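Local coordinates for pyridoxamine 5-phosphate-dependent dehydrase (PDB 2R0T), which catalyses pyridoxal phosphate-dependent removal of the C3'-hydroxyl group from GDP-4-keto-6-deoxy-D-mannose by combined transamination and deoxygenation, a step in L-colitose biosynthesis, at residues F30-Y35 with V251-M256; V104-I109 with Y352-N357; I132-L137 with L158-C163. The protein carries 1 engineered substitution. All coordinates share one frame; numbering follows the deposited sequence.

Contact 1 of 3, residues F30-Y35 with V251-M256. With PGU (N-({3-hydroxy-2-methyl-5-[(phosphonooxy)methyl]pyridin-4-yl}methyl)-L-glutamic acid), chain D.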
loop_
_atom_site.group_PDB
_atom_site.type_symbol
_atom_site.label_atom_id
_atom_site.label_comp_id
_atom_site.label_asym_id
_atom_site.label_seq_id
_atom_site.Cartn_x
_atom_site.Cartn_y
_atom_site.Cartn_z
ATOM N N PHE A 30 -3.773 -8.588 -15.738
ATOM C CA PHE A 30 -2.674 -7.865 -15.084
ATOM C C PHE A 30 -2.660 -7.743 -13.576
ATOM O O PHE A 30 -1.613 -7.640 -12.919
ATOM C CB PHE A 30 -2.610 -6.455 -15.677
ATOM C CG PHE A 30 -2.493 -6.439 -17.186
ATOM C CD1 PHE A 30 -3.519 -5.944 -17.975
ATOM C CD2 PHE A 30 -1.362 -6.960 -17.815
ATOM C CE1 PHE A 30 -3.414 -5.966 -19.355
ATOM C CE2 PHE A 30 -1.249 -6.977 -19.189
ATOM C CZ PHE A 30 -2.280 -6.499 -19.959
ATOM N N THR A 31 -3.867 -7.669 -13.057
ATOM C CA THR A 31 -4.090 -7.538 -11.634
ATOM C C THR A 31 -4.023 -8.931 -11.021
ATOM O O THR A 31 -4.207 -9.933 -11.707
ATOM C CB THR A 31 -5.453 -6.905 -11.423
ATOM O OG1 THR A 31 -6.442 -7.761 -12.008
ATOM C CG2 THR A 31 -5.459 -5.590 -12.190
ATOM N N MET A 32 -3.717 -8.950 -9.728
ATOM C CA MET A 32 -3.508 -10.127 -8.893
ATOM C C MET A 32 -4.331 -11.373 -9.226
ATOM O O MET A 32 -5.550 -11.411 -8.997
ATOM C CB MET A 32 -3.625 -9.703 -7.429
ATOM C CG MET A 32 -3.449 -10.827 -6.455
ATOM S SD MET A 32 -4.099 -10.290 -4.861
ATOM C CE MET A 32 -5.765 -10.845 -4.847
ATOM N N GLY A 33 -3.659 -12.387 -9.776
ATOM C CA GLY A 33 -4.324 -13.633 -10.167
ATOM C C GLY A 33 -3.589 -14.986 -10.019
ATOM O O GLY A 33 -3.086 -15.369 -8.946
ATOM N N GLU A 34 -3.555 -15.718 -11.128
ATOM C CA GLU A 34 -2.975 -17.058 -11.210
ATOM C C GLU A 34 -1.569 -17.146 -10.685
ATOM O O GLU A 34 -1.239 -17.918 -9.776
ATOM C CB GLU A 34 -2.954 -17.477 -12.679
ATOM C CG GLU A 34 -4.245 -18.152 -13.111
ATOM C CD GLU A 34 -5.096 -18.621 -11.921
ATOM O OE1 GLU A 34 -4.574 -19.343 -11.024
ATOM O OE2 GLU A 34 -6.298 -18.260 -11.885
ATOM N N TYR A 35 -0.736 -16.358 -11.360
ATOM C CA TYR A 35 0.656 -16.287 -10.996
ATOM C C TYR A 35 0.777 -15.936 -9.521
ATOM O O TYR A 35 1.437 -16.658 -8.761
ATOM C CB TYR A 35 1.338 -15.275 -11.908
ATOM C CG TYR A 35 1.337 -15.714 -13.380
ATOM C CD1 TYR A 35 2.042 -16.839 -13.791
ATOM C CD2 TYR A 35 0.701 -14.972 -14.371
ATOM C CE1 TYR A 35 2.086 -17.236 -15.140
ATOM C CE2 TYR A 35 0.742 -15.365 -15.728
ATOM C CZ TYR A 35 1.438 -16.503 -16.109
ATOM O OH TYR A 35 1.519 -16.914 -17.443
ATOM N N VAL A 251 -3.650 -3.497 -1.060
ATOM C CA VAL A 251 -2.176 -3.696 -1.141
ATOM C C VAL A 251 -1.802 -4.950 -1.953
ATOM O O VAL A 251 -0.805 -5.640 -1.716
ATOM C CB VAL A 251 -1.418 -3.639 0.199
ATOM C CG1 VAL A 251 -1.597 -2.264 0.799
ATOM C CG2 VAL A 251 -1.769 -4.772 1.173
ATOM N N ARG A 252 -2.647 -5.216 -2.940
ATOM C CA ARG A 252 -2.502 -6.325 -3.875
ATOM C C ARG A 252 -1.242 -6.108 -4.700
ATOM O O ARG A 252 -0.953 -4.951 -5.146
ATOM C CB ARG A 252 -3.692 -6.343 -4.868
ATOM C CG ARG A 252 -5.114 -6.458 -4.263
ATOM C CD ARG A 252 -6.240 -6.592 -5.348
ATOM N NE ARG A 252 -6.387 -5.378 -6.161
ATOM C CZ ARG A 252 -7.536 -4.808 -6.504
ATOM N NH1 ARG A 252 -8.658 -5.418 -6.161
ATOM N NH2 ARG A 252 -7.554 -3.668 -7.212
ATOM N N PRO A 253 -0.545 -7.222 -4.947
ATOM C CA PRO A 253 0.634 -7.223 -5.841
ATOM C C PRO A 253 0.131 -7.389 -7.278
ATOM O O PRO A 253 -0.977 -7.898 -7.514
ATOM C CB PRO A 253 1.411 -8.487 -5.454
ATOM C CG PRO A 253 0.466 -9.323 -4.529
ATOM C CD PRO A 253 -0.826 -8.561 -4.359
ATOM N N LEU A 254 0.937 -6.928 -8.230
ATOM C CA LEU A 254 0.579 -7.087 -9.635
ATOM C C LEU A 254 0.929 -8.499 -10.132
ATOM O O LEU A 254 1.893 -9.138 -9.679
ATOM C CB LEU A 254 1.324 -6.045 -10.445
ATOM C CG LEU A 254 0.859 -4.619 -10.171
ATOM C CD1 LEU A 254 1.792 -3.785 -10.986
ATOM C CD2 LEU A 254 -0.602 -4.464 -10.635
ATOM N N GLU A 255 0.127 -9.003 -11.060
ATOM C CA GLU A 255 0.333 -10.353 -11.583
ATOM C C GLU A 255 1.822 -10.619 -11.959
ATOM O O GLU A 255 2.443 -11.600 -11.519
ATOM C CB GLU A 255 -0.688 -10.544 -12.714
ATOM C CG GLU A 255 -1.112 -11.927 -13.110
ATOM C CD GLU A 255 -1.322 -12.880 -11.960
ATOM O OE1 GLU A 255 -1.258 -12.433 -10.804
ATOM O OE2 GLU A 255 -1.509 -14.094 -12.219
ATOM N N MET A 256 2.390 -9.665 -12.697
ATOM C CA MET A 256 3.765 -9.612 -13.168
ATOM C C MET A 256 4.801 -9.858 -12.097
ATOM O O MET A 256 5.889 -10.363 -12.409
ATOM C CB MET A 256 4.039 -8.203 -13.684
ATOM C CG MET A 256 4.733 -8.141 -14.987
ATOM S SD MET A 256 4.280 -6.519 -15.721
ATOM C CE MET A 256 3.166 -7.025 -16.911
HETATM N N1 PGU D . -12.694 4.988 -4.357
HETATM C C2 PGU D . -13.668 4.965 -5.247
HETATM C C2A PGU D . -14.781 5.971 -5.147
HETATM C C3 PGU D . -13.712 4.052 -6.302
HETATM O O3 PGU D . -14.717 4.098 -7.198
HETATM C C4 PGU D . -12.732 3.084 -6.471
HETATM C C4A PGU D . -12.810 2.115 -7.691
HETATM C C5 PGU D . -11.738 3.101 -5.406
HETATM C C6 PGU D . -11.750 4.072 -4.410
HETATM C C5A PGU D . -10.605 2.106 -5.287
HETATM O O4P PGU D . -9.426 2.657 -5.862
HETATM P P PGU D . -8.496 1.444 -6.377
HETATM O O1P PGU D . -7.528 2.080 -7.499
HETATM O O2P PGU D . -9.443 0.287 -7.001
HETATM O O3P PGU D . -7.699 0.853 -5.131
HETATM N N PGU D . -13.571 0.905 -7.288
HETATM C CA PGU D . -13.391 -0.120 -8.066
HETATM C CB PGU D . -12.612 -1.194 -7.280
HETATM C CG PGU D . -11.535 -1.789 -8.179
HETATM C CD PGU D . -10.578 -2.627 -7.330
HETATM O OE1 PGU D . -9.470 -2.118 -6.925
HETATM O OE2 PGU D . -10.879 -3.837 -7.042
HETATM C C PGU D . -14.778 -0.670 -8.372
HETATM O O PGU D . -14.921 -1.885 -8.744
HETATM O OXT PGU D . -15.805 0.075 -8.182
HETATM O O HOH W 1 0.749 -7.274 -13.932
HETATM O O HOH W 2 -2.970 -6.442 -8.892
#
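At the N-terminus of helix 34-47, backbone amides converge on the carboxylate of Glu255, itself in the first turn of helix 255-286, with Gly33 at the N-cap position of the shorter helix. Gly33 N donates to Glu255 OE1 over 2.6 Å, coming from above the carboxylate plane (65° out of it), while Tyr35 N meets Glu255 OE2 from the syn side, in a bond modelled so short (2.5 Å) that its exact length is doubtful. With CG anti to its own N (chi1 -157°) and a bend at chi2, Glu255 curls its carboxylate up against those amides; OE1 also accepts from Val36 N. Glu255 OE2 comes within 3.2 Å of Tyr35 CD2, the carboxylate plane 44° from the ring. In the other direction, Glu255 N donates to Phe30 O (2.9 Å). One water links Phe30 O to Met256 N, another Met32 N to Pro253 O. Met32 SD lies against Pro253 CD (3.7 Å). Arg252 NH1 donates to OE2 (2.9 Å) of the glutamate side-chain carboxylate of the adduct in the second subunit's site; NH2 to OE1 is modelled doubtfully short. Helix 15-27 packs on Tyr35 and Met256, strand 51-55 on Pro253, and Glu196 of the second subunit forms a salt bridge with Arg252.

Contact 2 of 3, residues V104-I109 with Y352-N357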
loop_
_atom_site.group_PDB
_atom_site.type_symbol
_atom_site.label_atom_id
_atom_site.label_comp_id
_atom_site.label_asym_id
_atom_site.label_seq_id
_atom_site.Cartn_x
_atom_site.Cartn_y
_atom_site.Cartn_z
ATOM N N VAL A 104 5.474 1.231 22.297
ATOM C CA VAL A 104 6.705 0.590 21.814
ATOM C C VAL A 104 7.876 0.637 22.771
ATOM O O VAL A 104 8.305 1.708 23.233
ATOM C CB VAL A 104 7.147 1.219 20.466
ATOM C CG1 VAL A 104 8.242 0.478 19.868
ATOM C CG2 VAL A 104 5.978 1.244 19.477
ATOM N N LYS A 105 8.428 -0.537 23.037
ATOM C CA LYS A 105 9.577 -0.599 23.929
ATOM C C LYS A 105 10.767 -1.055 23.155
ATOM O O LYS A 105 10.841 -2.196 22.718
ATOM C CB LYS A 105 9.387 -1.577 25.088
ATOM C CG LYS A 105 10.469 -1.441 26.153
ATOM C CD LYS A 105 10.343 -2.514 27.227
ATOM C CE LYS A 105 9.685 -1.960 28.494
ATOM N NZ LYS A 105 9.163 -3.066 29.351
ATOM N N PHE A 106 11.690 -0.119 23.010
ATOM C CA PHE A 106 12.952 -0.406 22.365
ATOM C C PHE A 106 13.963 -1.059 23.250
ATOM O O PHE A 106 14.119 -0.623 24.376
ATOM C CB PHE A 106 13.579 0.882 21.978
ATOM C CG PHE A 106 12.888 1.490 20.820
ATOM C CD1 PHE A 106 11.826 2.357 21.036
ATOM C CD2 PHE A 106 13.243 1.104 19.523
ATOM C CE1 PHE A 106 11.173 2.924 19.967
ATOM C CE2 PHE A 106 12.625 1.660 18.436
ATOM C CZ PHE A 106 11.570 2.579 18.650
ATOM N N VAL A 107 14.688 -2.023 22.686
ATOM C CA VAL A 107 15.787 -2.732 23.345
ATOM C C VAL A 107 17.048 -2.640 22.433
ATOM O O VAL A 107 16.896 -2.681 21.205
ATOM C CB VAL A 107 15.386 -4.208 23.602
ATOM C CG1 VAL A 107 16.481 -4.981 24.342
ATOM C CG2 VAL A 107 14.161 -4.220 24.510
ATOM N N ASP A 108 18.252 -2.514 23.025
ATOM C CA ASP A 108 19.528 -2.357 22.287
ATOM C C ASP A 108 19.842 -3.657 21.579
ATOM O O ASP A 108 19.214 -4.675 21.804
ATOM C CB ASP A 108 20.653 -2.049 23.260
ATOM C CG ASP A 108 21.835 -1.417 22.637
ATOM O OD1 ASP A 108 22.822 -1.230 23.384
ATOM O OD2 ASP A 108 21.837 -1.058 21.451
ATOM N N ILE A 109 20.832 -3.614 20.716
ATOM C CA ILE A 109 21.211 -4.760 19.921
ATOM C C ILE A 109 22.457 -5.246 20.563
ATOM O O ILE A 109 23.084 -4.526 21.343
ATOM C CB ILE A 109 21.711 -4.281 18.556
ATOM C CG1 ILE A 109 22.647 -3.088 18.743
ATOM C CG2 ILE A 109 20.544 -3.869 17.718
ATOM C CD1 ILE A 109 23.542 -2.942 17.506
ATOM N N TYR A 352 6.358 5.695 23.143
ATOM C CA TYR A 352 7.431 4.722 23.265
ATOM C C TYR A 352 8.289 4.920 24.475
ATOM O O TYR A 352 8.277 5.970 25.147
ATOM C CB TYR A 352 8.369 4.811 22.050
ATOM C CG TYR A 352 9.272 6.036 22.118
ATOM C CD1 TYR A 352 10.609 5.909 22.438
ATOM C CD2 TYR A 352 8.773 7.310 21.886
ATOM C CE1 TYR A 352 11.460 7.003 22.444
ATOM C CE2 TYR A 352 9.602 8.428 21.916
ATOM C CZ TYR A 352 10.967 8.266 22.171
ATOM O OH TYR A 352 11.850 9.350 22.186
ATOM N N THR A 353 9.019 3.847 24.742
ATOM C CA THR A 353 9.940 3.821 25.863
ATOM C C THR A 353 11.185 3.013 25.498
ATOM O O THR A 353 11.145 2.066 24.683
ATOM C CB THR A 353 9.298 3.318 27.178
ATOM O OG1 THR A 353 10.206 3.633 28.237
ATOM C CG2 THR A 353 9.052 1.786 27.204
ATOM N N VAL A 354 12.296 3.430 26.100
ATOM C CA VAL A 354 13.583 2.791 25.859
ATOM C C VAL A 354 14.011 1.965 27.043
ATOM O O VAL A 354 14.194 2.511 28.129
ATOM C CB VAL A 354 14.644 3.822 25.537
ATOM C CG1 VAL A 354 16.034 3.183 25.529
ATOM C CG2 VAL A 354 14.294 4.373 24.200
ATOM N N HIS A 355 14.157 0.655 26.856
ATOM C CA HIS A 355 14.577 -0.140 28.004
ATOM C C HIS A 355 16.068 0.004 28.205
ATOM O O HIS A 355 16.836 -0.131 27.247
ATOM C CB HIS A 355 14.183 -1.617 27.909
ATOM C CG HIS A 355 14.981 -2.504 28.820
ATOM N ND1 HIS A 355 14.504 -2.941 30.040
ATOM C CD2 HIS A 355 16.228 -3.021 28.697
ATOM C CE1 HIS A 355 15.424 -3.682 30.630
ATOM N NE2 HIS A 355 16.480 -3.751 29.835
ATOM N N ASN A 356 16.440 0.332 29.444
ATOM C CA ASN A 356 17.821 0.500 29.911
ATOM C C ASN A 356 18.622 1.555 29.154
ATOM O O ASN A 356 18.660 2.704 29.561
ATOM C CB ASN A 356 18.502 -0.864 30.037
ATOM C CG ASN A 356 19.928 -0.757 30.421
ATOM O OD1 ASN A 356 20.286 0.001 31.311
ATOM N ND2 ASN A 356 20.768 -1.505 29.736
ATOM N N ASN A 357 19.257 1.192 28.053
ATOM C CA ASN A 357 19.980 2.170 27.236
ATOM C C ASN A 357 20.142 1.510 25.853
ATOM O O ASN A 357 19.795 0.335 25.697
ATOM C CB ASN A 357 21.346 2.573 27.866
ATOM C CG ASN A 357 22.408 1.478 27.748
ATOM O OD1 ASN A 357 22.977 1.230 26.687
ATOM N ND2 ASN A 357 22.664 0.813 28.846
HETATM O O HOH W 3 18.190 -2.267 26.037
#
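Three backbone hydrogen bonds join segments 104-109 and 352-357 as parallel strands: Thr353 N to Val104 O at 2.7 Å, Phe106 N to Thr353 O at 2.8 Å and His355 N to Phe106 O, also 2.8 Å. Lys105 CA adds a CH...O contact to Thr353 O, and past the last direct bond a water takes over, accepting from Asp108 N and donating to His355 O. Asp108 turns its carboxylate to Asn360 N and Ala361 N, at the start of helix 359-367, while its CB rests 3.5 Å from Asn357 O. On one face of the sheet Lys105, its CG anti to the backbone N (chi1 -169°), runs alongside Thr353, with Lys105 CG 3.7 Å from Thr353 CG2; farther out Lys105 CD passes His355 CB, and the ammonium group ends in a salt bridge with Glu82 and a bond to Ala124 O. The other face carries Val104, Phe106, Tyr352 and Val354. There Phe106 CE1 meets Tyr352 CD1 at 3.9 Å, with Tyr352 CB in the plane of the Phe106 ring, at its edge. The axes of strand segments 104-107 and 352-354 approach to 4.6 Å and are inclined by 22°, in keeping with a twisted parallel sheet. Strand 351-354 closes one edge, within this chain, of the large mixed sheet belonging to the aspartate aminotransferase fold.

Contact 3 of 3, residues I132-L137 with L158-C163. With PGU (N-({3-hydroxy-2-methyl-5-[(phosphonooxy)methyl]pyridin-4-yl}methyl)-L-glutamic acid), chain C.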
loop_
_atom_site.group_PDB
_atom_site.type_symbol
_atom_site.label_atom_id
_atom_site.label_comp_id
_atom_site.label_asym_id
_atom_site.label_seq_id
_atom_site.Cartn_x
_atom_site.Cartn_y
_atom_site.Cartn_z
ATOM N N ILE A 132 6.623 -9.566 20.783
ATOM C CA ILE A 132 8.020 -9.258 20.480
ATOM C C ILE A 132 8.171 -9.286 18.979
ATOM O O ILE A 132 7.845 -10.264 18.329
ATOM C CB ILE A 132 9.030 -10.266 21.045
ATOM C CG1 ILE A 132 8.931 -10.286 22.574
ATOM C CG2 ILE A 132 10.438 -9.794 20.684
ATOM C CD1 ILE A 132 9.780 -11.342 23.265
ATOM N N LEU A 133 8.617 -8.179 18.421
ATOM C CA LEU A 133 8.764 -8.133 16.976
ATOM C C LEU A 133 10.274 -8.189 16.764
ATOM O O LEU A 133 10.998 -7.227 17.032
ATOM C CB LEU A 133 8.194 -6.819 16.459
ATOM C CG LEU A 133 8.438 -6.400 15.023
ATOM C CD1 LEU A 133 8.562 -7.548 14.108
ATOM C CD2 LEU A 133 7.299 -5.575 14.555
ATOM N N THR A 134 10.789 -9.324 16.304
ATOM C CA THR A 134 12.221 -9.385 16.031
ATOM C C THR A 134 12.469 -9.096 14.528
ATOM O O THR A 134 11.575 -9.220 13.648
ATOM C CB THR A 134 12.799 -10.798 16.336
ATOM O OG1 THR A 134 12.212 -11.754 15.447
ATOM C CG2 THR A 134 12.447 -11.232 17.730
ATOM N N VAL A 135 13.724 -8.749 14.255
ATOM C CA VAL A 135 14.112 -8.467 12.886
ATOM C C VAL A 135 15.356 -9.324 12.673
ATOM O O VAL A 135 16.219 -9.263 13.530
ATOM C CB VAL A 135 14.479 -6.965 12.784
ATOM C CG1 VAL A 135 15.067 -6.617 11.420
ATOM C CG2 VAL A 135 13.258 -6.075 13.059
ATOM N N ASN A 136 15.453 -10.167 11.629
ATOM C CA ASN A 136 16.698 -10.890 11.419
ATOM C C ASN A 136 17.547 -9.943 10.622
ATOM O O ASN A 136 17.185 -9.609 9.513
ATOM C CB ASN A 136 16.387 -12.168 10.680
ATOM C CG ASN A 136 15.442 -12.977 11.483
ATOM O OD1 ASN A 136 15.731 -13.210 12.665
ATOM N ND2 ASN A 136 14.273 -13.274 10.950
ATOM N N LEU A 137 18.591 -9.416 11.248
ATOM C CA LEU A 137 19.410 -8.403 10.594
ATOM C C LEU A 137 20.511 -8.853 9.642
ATOM O O LEU A 137 21.363 -9.653 9.998
ATOM C CB LEU A 137 19.925 -7.350 11.595
ATOM C CG LEU A 137 19.978 -5.884 11.071
ATOM C CD1 LEU A 137 18.663 -5.169 11.180
ATOM C CD2 LEU A 137 21.047 -5.017 11.783
ATOM N N LEU A 158 5.217 -13.792 19.119
ATOM C CA LEU A 158 6.512 -13.586 18.498
ATOM C C LEU A 158 6.301 -13.260 17.009
ATOM O O LEU A 158 5.534 -13.909 16.320
ATOM C CB LEU A 158 7.396 -14.812 18.699
ATOM C CG LEU A 158 8.687 -14.651 17.906
ATOM C CD1 LEU A 158 9.587 -13.630 18.581
ATOM C CD2 LEU A 158 9.341 -15.983 17.824
ATOM N N LEU A 159 6.982 -12.241 16.518
ATOM C CA LEU A 159 6.758 -11.844 15.139
ATOM C C LEU A 159 8.121 -11.666 14.538
ATOM O O LEU A 159 9.049 -11.421 15.281
ATOM C CB LEU A 159 6.091 -10.473 15.134
ATOM C CG LEU A 159 4.675 -10.433 15.685
ATOM C CD1 LEU A 159 4.117 -9.056 15.506
ATOM C CD2 LEU A 159 3.823 -11.301 14.839
ATOM N N GLU A 160 8.255 -11.782 13.218
ATOM C CA GLU A 160 9.546 -11.550 12.584
ATOM C C GLU A 160 9.431 -10.640 11.384
ATOM O O GLU A 160 8.665 -10.964 10.459
ATOM C CB GLU A 160 10.153 -12.850 11.997
ATOM C CG GLU A 160 10.479 -13.971 13.009
ATOM C CD GLU A 160 10.978 -15.236 12.313
ATOM O OE1 GLU A 160 12.134 -15.204 11.794
ATOM O OE2 GLU A 160 10.202 -16.226 12.223
ATOM N N ASP A 161 10.269 -9.593 11.342
ATOM C CA ASP A 161 10.489 -8.853 10.090
ATOM C C ASP A 161 11.746 -9.571 9.480
ATOM O O ASP A 161 12.877 -9.529 10.013
ATOM C CB ASP A 161 10.745 -7.372 10.296
ATOM C CG ASP A 161 11.082 -6.659 8.996
ATOM O OD1 ASP A 161 11.382 -7.272 7.950
ATOM O OD2 ASP A 161 11.102 -5.425 9.049
ATOM N N ASN A 162 11.513 -10.335 8.417
ATOM C CA ASN A 162 12.578 -11.095 7.770
ATOM C C ASN A 162 12.860 -10.465 6.418
ATOM O O ASN A 162 13.153 -11.168 5.449
ATOM C CB ASN A 162 12.138 -12.550 7.565
ATOM C CG ASN A 162 13.295 -13.466 7.501
ATOM O OD1 ASN A 162 14.218 -13.369 8.318
ATOM N ND2 ASN A 162 13.305 -14.332 6.476
ATOM N N CYS A 163 12.678 -9.159 6.306
ATOM C CA CYS A 163 12.865 -8.562 4.982
ATOM C C CYS A 163 14.275 -8.564 4.420
ATOM O O CYS A 163 14.491 -8.338 3.222
ATOM C CB CYS A 163 12.255 -7.168 4.971
ATOM S SG CYS A 163 10.439 -7.327 5.001
HETATM N N1 PGU C . 11.810 -4.381 6.785
HETATM C C2 PGU C . 13.114 -4.527 6.742
HETATM C C2A PGU C . 13.782 -5.050 7.987
HETATM C C3 PGU C . 13.843 -4.191 5.568
HETATM O O3 PGU C . 15.183 -4.329 5.483
HETATM C C4 PGU C . 13.175 -3.652 4.453
HETATM C C4A PGU C . 13.945 -3.233 3.221
HETATM C C5 PGU C . 11.779 -3.462 4.584
HETATM C C6 PGU C . 11.134 -3.866 5.744
HETATM C C5A PGU C . 10.984 -2.805 3.490
HETATM O O4P PGU C . 10.581 -3.728 2.550
HETATM P P PGU C . 10.245 -2.980 1.211
HETATM O O1P PGU C . 9.842 -4.133 0.182
HETATM O O2P PGU C . 11.515 -2.199 0.701
HETATM O O3P PGU C . 9.144 -1.890 1.454
HETATM N N PGU C . 14.715 -1.997 3.497
HETATM C CA PGU C . 15.313 -1.417 2.249
HETATM C CB PGU C . 14.430 -0.240 1.779
HETATM C CG PGU C . 14.488 -0.171 0.268
HETATM C CD PGU C . 13.232 0.496 -0.263
HETATM O OE1 PGU C . 13.339 1.617 -0.862
HETATM O OE2 PGU C . 12.066 -0.080 -0.123
HETATM C C PGU C . 16.731 -0.875 2.560
HETATM O O PGU C . 17.252 0.017 1.801
HETATM O OXT PGU C . 17.376 -1.292 3.600
HETATM O O HOH W 4 14.976 -8.832 8.331
#
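Leu158 lies near the start of strand 157-161, the second parallel strand of a beta-alpha-beta unit in which helix 144-151 follows strand 129-135; Leu158 CD1 packs on Ile132 CB, and Leu158 CD1 lies 3.8 Å from Thr134 CG2. Leu159 follows on the opposite face against Leu133 CD1. Its N donates to Ile132 O, and its O is gripped twice, by Thr134 N (2.9 Å) and by Thr134 OG1, a hydroxyl that chi1 of 64° places between its own backbone N and carbonyl carbon. Glu160 runs beside Thr134, extended beyond CG, and OE1 uses its anti lone pair to accept from Asn136 ND2 (3.0 Å); Gly176 N and Gly179 N also bind this buried carboxylate. Asp161 takes the backbone pairing onward, its N to Thr134 O and its O from Asn136 N, while its side chain leaves on the cofactor face alongside Val135. OD2 comes 2.6 Å from the pyridine N1 of the cofactor-glutamate adduct, consistent with the aspartate that faces this nitrogen in related enzymes, and Thr93 and Asn62 donate to the same oxygen. Asn162 OD1 receives the second ND2 hydrogen of Asn136 at 2.6 Å, the donor standing above the carbonyl plane and the two amides 79° apart. Cys163 N closes an Asx turn onto Asp161 OD1 (2.8 Å), and Cys163 CB lies 3.3 Å from the adduct's C2.

Contacts 2 and 3 belong to the same large mixed sheet, where strand 82-86 separates strand 129-135 of contact 3 from strand 103-107 of contact 2; their centres are about 16 Å apart. Contact 1 lies off that sheet, its centre about 26 Å from that of contact 3 and about 39 Å from that of contact 2, on the far side of the chain's centre from the latter. Along the sequence, 132-137 and 158-163 are nested inside the loops closed by both other contacts, whereas contacts 1 and 2 interleave. Contact 3 meets the adduct held mainly by its own subunit, and contact 1 lends Arg252 to the adduct in the partner's site, so each active site is shared across the dimer.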